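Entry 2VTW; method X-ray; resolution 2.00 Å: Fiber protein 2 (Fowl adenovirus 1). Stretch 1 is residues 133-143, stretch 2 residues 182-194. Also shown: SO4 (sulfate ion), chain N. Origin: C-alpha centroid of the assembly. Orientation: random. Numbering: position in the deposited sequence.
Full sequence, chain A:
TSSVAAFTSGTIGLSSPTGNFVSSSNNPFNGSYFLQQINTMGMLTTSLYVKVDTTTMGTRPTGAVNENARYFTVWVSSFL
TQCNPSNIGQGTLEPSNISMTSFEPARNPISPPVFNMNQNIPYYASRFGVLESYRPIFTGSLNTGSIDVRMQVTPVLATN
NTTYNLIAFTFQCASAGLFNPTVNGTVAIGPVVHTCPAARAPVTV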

ATOM      1  N   SER A 133       7.927  -4.815   0.224  1.00 16.37           N
ATOM      2  CA  SER A 133       9.026  -5.390   1.009  1.00 16.33           C
ATOM      3  C   SER A 133       8.589  -5.732   2.413  1.00 15.94           C
ATOM      4  O   SER A 133       8.007  -4.914   3.086  1.00 16.02           O
ATOM      5  N   TYR A 134       8.849  -6.970   2.844  1.00 16.74           N
ATOM      6  CA  TYR A 134       8.499  -7.409   4.204  1.00 17.17           C
ATOM      7  C   TYR A 134       9.691  -8.034   4.899  1.00 16.96           C
ATOM      8  O   TYR A 134      10.605  -8.566   4.271  1.00 15.70           O
ATOM      9  N   ARG A 135       9.660  -7.962   6.212  1.00 17.51           N
ATOM     10  CA  ARG A 135      10.531  -8.801   7.004  1.00 18.30           C
ATOM     11  C   ARG A 135       9.667  -9.808   7.755  1.00 17.33           C
ATOM     12  O   ARG A 135       8.793  -9.423   8.522  1.00 15.16           O
ATOM     13  N   PRO A 136       9.940 -11.103   7.548  1.00 18.64           N
ATOM     14  CA  PRO A 136       9.224 -12.140   8.274  1.00 19.83           C
ATOM     15  C   PRO A 136       9.856 -12.477   9.631  1.00 20.97           C
ATOM     16  O   PRO A 136      10.959 -12.018   9.948  1.00 20.43           O
ATOM     17  N   ILE A 137       9.160 -13.328  10.373  1.00 22.97           N
ATOM     18  CA  ILE A 137       9.591 -13.851  11.666  1.00 24.62           C
ATOM     19  C   ILE A 137      10.072 -15.317  11.493  1.00 25.84           C
ATOM     20  O   ILE A 137       9.402 -16.119  10.821  1.00 25.13           O
ATOM     21  N   PHE A 138      11.200 -15.667  12.113  1.00 26.80           N
ATOM     22  CA  PHE A 138      11.693 -17.047  12.109  1.00 27.75           C
ATOM     23  C   PHE A 138      11.667 -17.698  13.479  1.00 28.45           C
ATOM     24  O   PHE A 138      11.607 -17.030  14.514  1.00 28.87           O
ATOM     25  N   THR A 139      11.718 -19.030  13.440  1.00 29.15           N
ATOM     26  CA  THR A 139      12.161 -19.876  14.548  1.00 28.85           C
ATOM     27  C   THR A 139      13.123 -20.931  13.958  1.00 28.92           C
ATOM     28  O   THR A 139      13.202 -21.118  12.736  1.00 28.36           O
ATOM     29  N   GLY A 140      13.882 -21.595  14.823  1.00 28.95           N
ATOM     30  CA  GLY A 140      14.864 -22.587  14.380  1.00 28.76           C
ATOM     31  C   GLY A 140      16.049 -21.936  13.700  1.00 29.04           C
ATOM     32  O   GLY A 140      16.343 -20.775  13.938  1.00 29.24           O
ATOM     33  N   SER A 141      16.730 -22.691  12.850  1.00 29.10           N
ATOM     34  CA  SER A 141      17.859 -22.177  12.084  1.00 29.21           C
ATOM     35  C   SER A 141      17.463 -21.565  10.740  1.00 28.71           C
ATOM     36  O   SER A 141      18.320 -21.030  10.045  1.00 28.64           O
ATOM     37  N   LEU A 142      16.187 -21.647  10.362  1.00 28.09           N
ATOM     38  CA  LEU A 142      15.719 -21.046   9.085  1.00 28.07           C
ATOM     39  C   LEU A 142      15.903 -19.534   9.121  1.00 27.40           C
ATOM     40  O   LEU A 142      15.494 -18.894  10.084  1.00 27.69           O
ATOM     41  N   ASN A 143      16.554 -18.995   8.081  1.00 27.36           N
ATOM     42  CA  ASN A 143      16.759 -17.546   7.907  1.00 26.86           C
ATOM     43  C   ASN A 143      16.688 -17.184   6.426  1.00 26.11           C
ATOM     44  O   ASN A 143      17.677 -17.242   5.692  1.00 26.13           O
ATOM     45  N   THR A 182      18.385 -29.645   5.107  1.00 39.66           N
ATOM     46  CA  THR A 182      19.199 -29.625   6.331  1.00 39.97           C
ATOM     47  C   THR A 182      18.855 -28.437   7.241  1.00 40.08           C
ATOM     48  O   THR A 182      19.241 -28.428   8.414  1.00 40.82           O
ATOM     49  N   VAL A 183      18.098 -27.465   6.709  1.00 39.66           N
ATOM     50  CA  VAL A 183      17.666 -26.274   7.462  1.00 38.72           C
ATOM     51  C   VAL A 183      16.271 -26.470   8.016  1.00 38.08           C
ATOM     52  O   VAL A 183      15.376 -26.868   7.291  1.00 38.39           O
ATOM     53  N   ASN A 184      16.083 -26.170   9.296  1.00 37.02           N
ATOM     54  CA  ASN A 184      14.810 -26.423   9.958  1.00 36.61           C
ATOM     55  C   ASN A 184      14.274 -25.226  10.723  1.00 35.69           C
ATOM     56  O   ASN A 184      15.025 -24.320  11.085  1.00 35.17           O
ATOM     57  N   GLY A 185      12.972 -25.249  10.986  1.00 34.20           N
ATOM     58  CA  GLY A 185      12.313 -24.188  11.717  1.00 33.12           C
ATOM     59  C   GLY A 185      11.125 -23.680  10.935  1.00 32.07           C
ATOM     60  O   GLY A 185      10.585 -24.390  10.096  1.00 32.15           O
ATOM     61  N   THR A 186      10.726 -22.442  11.221  1.00 31.17           N
ATOM     62  CA  THR A 186       9.534 -21.821  10.632  1.00 29.73           C
ATOM     63  C   THR A 186       9.811 -20.384  10.147  1.00 29.09           C
ATOM     64  O   THR A 186      10.741 -19.722  10.620  1.00 27.97           O
ATOM     65  N   VAL A 187       8.995 -19.948   9.177  1.00 27.84           N
ATOM     66  CA  VAL A 187       8.994 -18.578   8.657  1.00 26.52           C
ATOM     67  C   VAL A 187       7.531 -18.181   8.518  1.00 25.67           C
ATOM     68  O   VAL A 187       6.715 -18.968   8.052  1.00 25.62           O
ATOM     69  N   ALA A 188       7.193 -17.005   9.028  1.00 23.98           N
ATOM     70  CA  ALA A 188       5.844 -16.489   9.019  1.00 23.54           C
ATOM     71  C   ALA A 188       5.900 -15.030   8.540  1.00 23.09           C
ATOM     72  O   ALA A 188       6.776 -14.243   8.966  1.00 22.54           O
ATOM     73  N   ILE A 189       4.981 -14.687   7.644  1.00 22.53           N
ATOM     74  CA  ILE A 189       5.034 -13.420   6.920  1.00 22.29           C
ATOM     75  C   ILE A 189       3.652 -12.838   6.847  1.00 21.36           C
ATOM     76  O   ILE A 189       2.675 -13.566   6.657  1.00 20.53           O
ATOM     77  N   GLY A 190       3.590 -11.516   7.013  1.00 21.24           N
ATOM     78  CA  GLY A 190       2.368 -10.746   6.816  1.00 20.44           C
ATOM     79  C   GLY A 190       2.161  -9.688   7.875  1.00 19.61           C
ATOM     80  O   GLY A 190       2.998  -9.526   8.770  1.00 19.80           O
ATOM     81  N   PRO A 191       1.026  -8.976   7.799  1.00 18.10           N
ATOM     82  CA  PRO A 191       0.013  -9.120   6.734  1.00 18.23           C
ATOM     83  C   PRO A 191       0.494  -8.534   5.410  1.00 18.26           C
ATOM     84  O   PRO A 191       1.051  -7.432   5.383  1.00 19.26           O
ATOM     85  N   VAL A 192       0.356  -9.308   4.336  1.00 18.16           N
ATOM     86  CA  VAL A 192       0.678  -8.840   3.001  1.00 17.40           C
ATOM     87  C   VAL A 192      -0.612  -8.295   2.426  1.00 17.70           C
ATOM     88  O   VAL A 192      -1.563  -9.066   2.257  1.00 16.24           O
ATOM     89  N   VAL A 193      -0.677  -6.982   2.156  1.00 17.09           N
ATOM     90  CA  VAL A 193      -1.940  -6.365   1.760  1.00 16.96           C
ATOM     91  C   VAL A 193      -1.829  -5.937   0.310  1.00 17.48           C
ATOM     92  O   VAL A 193      -0.850  -5.286  -0.098  1.00 17.56           O
ATOM     93  N   HIS A 194      -2.810  -6.375  -0.484  1.00 17.04           N
ATOM     94  CA  HIS A 194      -2.889  -6.079  -1.908  1.00 16.15           C
ATOM     95  C   HIS A 194      -4.192  -5.391  -2.182  1.00 16.69           C
ATOM     96  O   HIS A 194      -5.208  -5.788  -1.637  1.00 15.53           O
TER

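Strand 137-140 runs antiparallel to strand 185-194, and four backbone hydrogen bonds join them. Ile 137 N donates to Ala 188 O at 2.9 Å, and Ala 188 N returns a bond to Ile 137 O at 3.0 Å. Thr 139 N reaches Thr 186 O at 3.1 Å, and Thr 186 N reaches Thr 139 O at 3.2 Å.

The two threonines also pair through their side chains. Both have chi1 p and lie on the same face of the sheet, so Thr 139 OG1 and Thr 186 OG1 come within 2.8 Å and share a hydrogen bond. Either could be the donor. Water 3 extends this polar patch: it donates to Ile 137 O at 2.8 Å and is hydrogen-bonded to Thr 186 OG1 at 2.9 Å.

Beyond the strand, Asn 184 O receives weak bonds from Ser 141 N at 2.9 Å, Leu 142 N at 3.0 Å and Ser 141 OG at 3.3 Å. Ser 141 has chi1 p.

Two more waters fill gaps where the backbones separate. Water 1 lies 2.4 Å from Tyr 134 OH, accepts from Val 193 N at 3.0 Å and donates to Pro 191 O at 3.2 Å. Water 2 donates to Arg 135 O at 2.9 Å and accepts from Gly 190 N at 3.1 Å. Arg 135 points away from stretch 2. Arg 135 NH2 donates to O1 of the sulfate ion at 2.9 Å.

Tyr 134 points toward stretch 2 with chi1 m. Val 192, chi1 t, places CG2 over one face of the Tyr 134 ring, 4.0 Å from its centroid. Tyr 134 CB also meets Ile 189 CD1 at 4.0 Å; Ile 189 is t at both chi angles.

Pro 136 points inward, and its CB packs 3.7 Å from Val 187 CG2. Phe 138, chi1 m, shares the sheet face of Val 187, chi1 p. Phe 138 CE1 lies 3.8 Å from Val 187 CG2, which sits at the ring edge. Leu 142 also points inward, with chi1 t and chi2 p. Leu 142 CD2 lies 3.7 Å from Val 187 CB, while Leu 142 CD1 lies 3.9 Å from CG1 of Val 183, chi1 t. Val 187 thus touches three side chains of stretch 1.

On the threonine face, Ile 137 and Ala 188 form a pair, but the end of Ile 137 leads away. Gly 140 and Gly 185 allow close approach, with Gly 140 CA 4.0 Å from Gly 185 CA. A CB on either would clash with the opposing backbone.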

ATOM      1  CB  SER A 133      10.228  -4.435   1.029  1.00 17.40           C
ATOM      2  OG  SER A 133      10.644  -4.116  -0.314  1.00 18.87           O
ATOM      3  CB  TYR A 134       7.351  -8.459   4.208  1.00 17.76           C
ATOM      4  CG  TYR A 134       6.107  -7.935   3.613  1.00 17.04           C
ATOM      5  CD1 TYR A 134       5.047  -7.501   4.400  1.00 18.23           C
ATOM      6  CD2 TYR A 134       5.993  -7.850   2.237  1.00 18.83           C
ATOM      7  CE1 TYR A 134       3.901  -6.979   3.805  1.00 16.94           C
ATOM      8  CE2 TYR A 134       4.876  -7.340   1.649  1.00 18.53           C
ATOM      9  CZ  TYR A 134       3.844  -6.896   2.434  1.00 17.74           C
ATOM     10  OH  TYR A 134       2.754  -6.404   1.770  1.00 20.92           O
ATOM     11  CB  ARG A 135      11.375  -7.984   7.971  1.00 17.82           C
ATOM     12  CG  ARG A 135      12.341  -8.850   8.763  1.00 18.25           C
ATOM     13  CD  ARG A 135      13.063  -8.077   9.847  1.00 20.88           C
ATOM     14  NE  ARG A 135      14.164  -7.274   9.301  1.00 21.77           N
ATOM     15  CZ  ARG A 135      14.277  -5.945   9.372  1.00 22.65           C
ATOM     16  NH1 ARG A 135      13.385  -5.202   9.986  1.00 22.02           N
ATOM     17  NH2 ARG A 135      15.353  -5.348   8.849  1.00 23.33           N
ATOM     18  CB  PRO A 136       9.365 -13.340   7.355  1.00 19.23           C
ATOM     19  CG  PRO A 136      10.701 -13.184   6.773  1.00 19.47           C
ATOM     20  CD  PRO A 136      10.964 -11.688   6.657  1.00 19.21           C
ATOM     21  CB  ILE A 137       8.408 -13.843  12.646  1.00 24.97           C
ATOM     22  CG1 ILE A 137       8.396 -12.572  13.506  1.00 26.73           C
ATOM     23  CG2 ILE A 137       8.487 -15.037  13.580  1.00 27.92           C
ATOM     24  CD1 ILE A 137       8.980 -12.768  14.891  1.00 25.65           C
ATOM     25  CB  PHE A 138      13.141 -17.150  11.643  1.00 28.72           C
ATOM     26  CG  PHE A 138      13.461 -16.321  10.463  1.00 29.37           C
ATOM     27  CD1 PHE A 138      12.720 -16.430   9.316  1.00 30.41           C
ATOM     28  CD2 PHE A 138      14.531 -15.441  10.492  1.00 30.50           C
ATOM     29  CE1 PHE A 138      13.014 -15.645   8.211  1.00 31.53           C
ATOM     30  CE2 PHE A 138      14.831 -14.647   9.388  1.00 30.23           C
ATOM     31  CZ  PHE A 138      14.067 -14.743   8.249  1.00 29.71           C
ATOM     32  CB  THR A 139      10.976 -20.539  15.315  1.00 29.44           C
ATOM     33  OG1 THR A 139      10.356 -21.555  14.508  1.00 29.74           O
ATOM     34  CG2 THR A 139       9.924 -19.485  15.753  1.00 29.20           C
ATOM     35  CB  SER A 141      18.896 -23.288  11.848  1.00 29.80           C
ATOM     36  OG  SER A 141      18.341 -24.395  11.140  1.00 32.62           O
ATOM     37  CB  LEU A 142      14.236 -21.386   8.811  1.00 27.74           C
ATOM     38  CG  LEU A 142      13.572 -20.849   7.528  1.00 27.96           C
ATOM     39  CD1 LEU A 142      14.270 -21.319   6.238  1.00 25.09           C
ATOM     40  CD2 LEU A 142      12.103 -21.236   7.520  1.00 28.02           C
ATOM     41  CB  ASN A 143      18.101 -17.073   8.524  1.00 27.15           C
ATOM     42  CG  ASN A 143      18.216 -15.540   8.608  1.00 28.45           C
ATOM     43  OD1 ASN A 143      17.623 -14.795   7.814  1.00 30.91           O
ATOM     44  ND2 ASN A 143      18.977 -15.068   9.581  1.00 30.59           N
ATOM     45  CB  THR A 182      20.703 -29.656   6.005  1.00 40.22           C
ATOM     46  OG1 THR A 182      21.108 -28.423   5.400  1.00 41.07           O
ATOM     47  CG2 THR A 182      21.008 -30.807   5.042  1.00 40.48           C
ATOM     48  CB  VAL A 183      17.648 -25.026   6.572  1.00 38.99           C
ATOM     49  CG1 VAL A 183      17.011 -23.836   7.311  1.00 38.97           C
ATOM     50  CG2 VAL A 183      19.056 -24.700   6.106  1.00 39.25           C
ATOM     51  CB  ASN A 184      14.970 -27.612  10.909  1.00 37.27           C
ATOM     52  CG  ASN A 184      15.032 -28.942  10.164  1.00 39.20           C
ATOM     53  OD1 ASN A 184      16.078 -29.602  10.116  1.00 40.57           O
ATOM     54  ND2 ASN A 184      13.897 -29.333   9.558  1.00 42.16           N
ATOM     55  CB  THR A 186       8.316 -21.801  11.623  1.00 29.74           C
ATOM     56  OG1 THR A 186       8.469 -20.760  12.594  1.00 28.77           O
ATOM     57  CG2 THR A 186       8.129 -23.168  12.323  1.00 29.43           C
ATOM     58  CB  VAL A 187       9.743 -18.444   7.316  1.00 26.55           C
ATOM     59  CG1 VAL A 187       9.128 -19.356   6.255  1.00 26.37           C
ATOM     60  CG2 VAL A 187       9.767 -16.951   6.840  1.00 27.18           C
ATOM     61  CB  ALA A 188       5.206 -16.590  10.386  1.00 22.33           C
ATOM     62  CB  ILE A 189       5.595 -13.600   5.494  1.00 22.71           C
ATOM     63  CG1 ILE A 189       5.648 -12.262   4.739  1.00 23.09           C
ATOM     64  CG2 ILE A 189       4.746 -14.583   4.723  1.00 24.50           C
ATOM     65  CD1 ILE A 189       6.492 -12.289   3.489  1.00 23.07           C
ATOM     66  CB  PRO A 191      -1.192  -8.343   7.269  1.00 17.81           C
ATOM     67  CG  PRO A 191      -0.632  -7.376   8.261  1.00 17.22           C
ATOM     68  CD  PRO A 191       0.661  -7.953   8.781  1.00 17.55           C
ATOM     69  CB  VAL A 192       1.199  -9.971   2.144  1.00 17.62           C
ATOM     70  CG1 VAL A 192       1.464  -9.486   0.709  1.00 15.84           C
ATOM     71  CG2 VAL A 192       2.468 -10.584   2.782  1.00 18.77           C
ATOM     72  CB  VAL A 193      -2.402  -5.215   2.686  1.00 17.22           C
ATOM     73  CG1 VAL A 193      -3.704  -4.642   2.226  1.00 17.95           C
ATOM     74  CG2 VAL A 193      -2.536  -5.672   4.151  1.00 16.34           C
ATOM     75  CB  HIS A 194      -2.854  -7.373  -2.711  1.00 16.68           C
ATOM     76  CG  HIS A 194      -2.913  -7.162  -4.184  1.00 15.72           C
ATOM     77  ND1 HIS A 194      -3.978  -7.579  -4.946  1.00 14.91           N
ATOM     78  CD2 HIS A 194      -2.064  -6.531  -5.033  1.00 15.35           C
ATOM     79  CE1 HIS A 194      -3.761  -7.261  -6.207  1.00 17.29           C
ATOM     80  NE2 HIS A 194      -2.610  -6.620  -6.287  1.00 18.09           N
TER
HETATM   81  S   SO4 N1411      18.685  -6.629   9.612  1.00 43.79           S
HETATM   82  O1  SO4 N1411      17.890  -6.608   8.371  1.00 42.47           O
HETATM   83  O2  SO4 N1411      18.367  -7.817  10.411  1.00 44.72           O
HETATM   84  O3  SO4 N1411      20.083  -6.775   9.238  1.00 44.92           O
HETATM   85  O4  SO4 N1411      18.513  -5.422  10.428  1.00 40.82           O
HETATM   86  O   HOH W   1       1.339  -5.124   3.251  1.00 20.55           O
HETATM   87  O   HOH W   2       5.925  -9.879   8.135  1.00 15.96           O
HETATM   88  O   HOH W   3       7.898 -17.955  12.348  1.00 20.05           O